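Local coordinates for putative nucleoprotein (Infectious salmon anemia virus, PDB 4EWC) that encapsidates the negative-strand viral RNA genome, protecting it from nucleases and forming the ribonucleoprotein that serves as template for transcription and replication, at residues M265-Q273 with T293-P301. Numbering follows the deposited sequence.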
loop_
_atom_site.group_PDB
_atom_site.type_symbol
_atom_site.label_atom_id
_atom_site.label_comp_id
_atom_site.label_asym_id
_atom_site.label_seq_id
_atom_site.Cartn_x
_atom_site.Cartn_y
_atom_site.Cartn_z
HETATM N N MSE A 265 -19.846 8.265 -19.817
HETATM C CA MSE A 265 -20.645 8.034 -18.614
HETATM C C MSE A 265 -19.980 7.050 -17.645
HETATM O O MSE A 265 -20.055 7.262 -16.440
HETATM C CB MSE A 265 -22.128 7.717 -18.918
HETATM C CG MSE A 265 -22.893 8.869 -19.616
HETATM SE SE MSE A 265 -22.840 10.627 -18.701
HETATM C CE MSE A 265 -21.019 11.224 -18.930
ATOM N N LYS A 266 -19.293 6.029 -18.167
ATOM C CA LYS A 266 -18.503 5.144 -17.314
ATOM C C LYS A 266 -17.519 5.917 -16.435
ATOM O O LYS A 266 -17.347 5.618 -15.254
ATOM C CB LYS A 266 -17.766 4.051 -18.093
ATOM C CG LYS A 266 -17.012 3.058 -17.195
ATOM C CD LYS A 266 -16.327 1.925 -17.974
ATOM C CE LYS A 266 -15.603 0.918 -17.053
ATOM N NZ LYS A 266 -16.539 0.154 -16.196
ATOM N N SER A 267 -16.887 6.936 -16.998
ATOM C CA SER A 267 -15.917 7.709 -16.238
ATOM C C SER A 267 -16.603 8.600 -15.197
ATOM O O SER A 267 -16.237 8.594 -14.027
ATOM C CB SER A 267 -15.048 8.518 -17.170
ATOM O OG SER A 267 -14.212 7.690 -17.928
ATOM N N VAL A 268 -17.616 9.339 -15.626
ATOM C CA VAL A 268 -18.260 10.341 -14.777
ATOM C C VAL A 268 -18.960 9.694 -13.591
ATOM O O VAL A 268 -18.900 10.192 -12.452
ATOM C CB VAL A 268 -19.292 11.167 -15.585
ATOM C CG1 VAL A 268 -20.370 11.739 -14.697
ATOM C CG2 VAL A 268 -18.597 12.249 -16.370
ATOM N N LEU A 269 -19.602 8.560 -13.862
ATOM C CA LEU A 269 -20.415 7.890 -12.865
ATOM C C LEU A 269 -19.602 7.018 -11.914
ATOM O O LEU A 269 -20.116 6.598 -10.888
ATOM C CB LEU A 269 -21.470 7.023 -13.540
ATOM C CG LEU A 269 -22.522 7.773 -14.325
ATOM C CD1 LEU A 269 -23.498 6.772 -14.897
ATOM C CD2 LEU A 269 -23.225 8.795 -13.461
ATOM N N SER A 270 -18.346 6.733 -12.249
ATOM C CA SER A 270 -17.562 5.825 -11.417
ATOM C C SER A 270 -17.255 6.411 -10.031
ATOM O O SER A 270 -16.968 5.679 -9.087
ATOM C CB SER A 270 -16.289 5.337 -12.136
ATOM O OG SER A 270 -15.428 6.408 -12.466
ATOM N N ALA A 271 -17.367 7.727 -9.895
ATOM C CA ALA A 271 -17.143 8.371 -8.607
ATOM C C ALA A 271 -18.277 8.054 -7.651
ATOM O O ALA A 271 -18.067 7.972 -6.441
ATOM C CB ALA A 271 -16.978 9.872 -8.765
ATOM N N ASP A 272 -19.478 7.857 -8.181
ATOM C CA ASP A 272 -20.602 7.445 -7.340
ATOM C C ASP A 272 -20.388 6.084 -6.730
ATOM O O ASP A 272 -20.802 5.832 -5.598
ATOM C CB ASP A 272 -21.905 7.435 -8.123
ATOM C CG ASP A 272 -22.165 8.752 -8.828
ATOM O OD1 ASP A 272 -21.523 9.780 -8.480
ATOM O OD2 ASP A 272 -23.024 8.755 -9.743
ATOM N N GLN A 273 -19.754 5.187 -7.472
ATOM C CA GLN A 273 -19.525 3.855 -6.930
ATOM C C GLN A 273 -18.473 3.878 -5.841
ATOM O O GLN A 273 -18.320 2.909 -5.116
ATOM C CB GLN A 273 -19.170 2.865 -8.031
ATOM C CG GLN A 273 -20.366 2.153 -8.561
ATOM C CD GLN A 273 -19.989 1.163 -9.618
ATOM O OE1 GLN A 273 -19.678 1.537 -10.749
ATOM N NE2 GLN A 273 -19.979 -0.117 -9.256
ATOM N N THR A 293 -17.171 -6.008 -6.655
ATOM C CA THR A 293 -16.157 -5.546 -7.600
ATOM C C THR A 293 -16.476 -5.920 -9.049
ATOM O O THR A 293 -15.917 -5.350 -9.977
ATOM C CB THR A 293 -14.726 -6.009 -7.213
ATOM O OG1 THR A 293 -14.600 -7.426 -7.375
ATOM C CG2 THR A 293 -14.407 -5.620 -5.759
ATOM N N LEU A 294 -17.406 -6.845 -9.241
ATOM C CA LEU A 294 -17.841 -7.218 -10.575
ATOM C C LEU A 294 -19.014 -6.381 -11.075
ATOM O O LEU A 294 -19.572 -6.669 -12.142
ATOM C CB LEU A 294 -18.224 -8.695 -10.623
ATOM C CG LEU A 294 -17.143 -9.648 -10.114
ATOM C CD1 LEU A 294 -17.688 -11.070 -10.084
ATOM C CD2 LEU A 294 -15.866 -9.530 -10.939
ATOM N N ALA A 295 -19.376 -5.342 -10.323
ATOM C CA ALA A 295 -20.532 -4.531 -10.679
ATOM C C ALA A 295 -20.181 -3.115 -11.145
ATOM O O ALA A 295 -21.031 -2.226 -11.072
ATOM C CB ALA A 295 -21.506 -4.472 -9.527
ATOM N N GLU A 296 -18.954 -2.898 -11.623
ATOM C CA GLU A 296 -18.574 -1.572 -12.098
ATOM C C GLU A 296 -19.547 -1.063 -13.170
ATOM O O GLU A 296 -19.991 -1.822 -14.014
ATOM C CB GLU A 296 -17.120 -1.533 -12.596
ATOM C CG GLU A 296 -16.892 -2.055 -14.002
ATOM C CD GLU A 296 -15.420 -2.315 -14.296
ATOM O OE1 GLU A 296 -14.772 -1.523 -15.046
ATOM O OE2 GLU A 296 -14.913 -3.322 -13.751
ATOM N N GLY A 297 -19.918 0.208 -13.092
ATOM C CA GLY A 297 -20.713 0.842 -14.130
ATOM C C GLY A 297 -22.142 0.363 -14.251
ATOM O O GLY A 297 -22.834 0.699 -15.217
ATOM N N ALA A 298 -22.586 -0.420 -13.272
ATOM C CA ALA A 298 -23.980 -0.882 -13.181
ATOM C C ALA A 298 -25.072 0.200 -13.441
ATOM O O ALA A 298 -26.156 -0.111 -13.939
ATOM C CB ALA A 298 -24.205 -1.561 -11.848
ATOM N N ASN A 299 -24.778 1.457 -13.123
ATOM C CA ASN A 299 -25.736 2.536 -13.331
ATOM C C ASN A 299 -25.525 3.370 -14.609
ATOM O O ASN A 299 -26.059 4.488 -14.719
ATOM C CB ASN A 299 -25.699 3.493 -12.138
ATOM C CG ASN A 299 -24.322 4.086 -11.922
ATOM O OD1 ASN A 299 -23.304 3.440 -12.219
ATOM N ND2 ASN A 299 -24.272 5.311 -11.403
ATOM N N ILE A 300 -24.730 2.869 -15.553
ATOM C CA ILE A 300 -24.606 3.549 -16.838
ATOM C C ILE A 300 -25.934 3.404 -17.557
ATOM O O ILE A 300 -26.468 2.305 -17.639
ATOM C CB ILE A 300 -23.507 2.950 -17.708
ATOM C CG1 ILE A 300 -22.140 3.262 -17.116
ATOM C CG2 ILE A 300 -23.599 3.477 -19.113
ATOM C CD1 ILE A 300 -21.023 2.475 -17.746
ATOM N N PRO A 301 -26.485 4.524 -18.050
ATOM C CA PRO A 301 -27.780 4.567 -18.743
ATOM C C PRO A 301 -27.874 3.530 -19.861
ATOM O O PRO A 301 -27.030 3.513 -20.765
ATOM C CB PRO A 301 -27.824 5.993 -19.305
ATOM C CG PRO A 301 -26.974 6.787 -18.385
ATOM C CD PRO A 301 -25.882 5.865 -17.926
#
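Met-265 lies across from Ile-300 and Lys-266 across from Gly-297, with CA atoms 6.2 and 5.8 Å apart, where the end of helix 253-269 and the following turn meet a loop of two overlapping beta turns, type II from Ala-295 to Ala-298 and type I from Gly-297 to Ile-300. Gln-273 reads the first turn with its side-chain amide. Its OE1 accepts Gly-297 N at 2.7 Å in a nearly straight bond (161° at the hydrogen), the donor standing a little off the carbonyl plane. NE2 of the same group gives a weak bond to Ala-295 O, an oxygen that also takes Ala-298 N within the turn; NE2 has a further acceptor in Pro-277 O. Lys-266 reaches the loop by another route: CG stands anti to the backbone N (chi1 -176°), the chain runs straight to CE, and a bend at chi4 of 66° turns NZ onto Glu-296. There OE1 receives it 2.7 Å from NZ, through the anti lone pair. Cys-311 O is a second acceptor for NZ. Back at the root of the lysine chain, Ile-300 CD1 rests against Lys-266 CB at 3.6 Å. Leu-269 sets CD1 against the end of the second turn, 3.4 Å from Asn-299 O and 4.0 Å from Pro-301 CD, while Asn-299 brings its ND2 alongside the leucine's CB and CD1. Asp-272, on the same flank, directs its charge to Arg-182 of helix 174-188. The contact sits near the centre of the chain and is largely buried. Both amide ends of Gln-273 are therefore paired inside the protein, which probably fixes the rotation of the amide, together with Pro-277 O, and the enclosed lysine and glutamate probably hold each other charged, tying the helix end to the loop leading into helix 302-305.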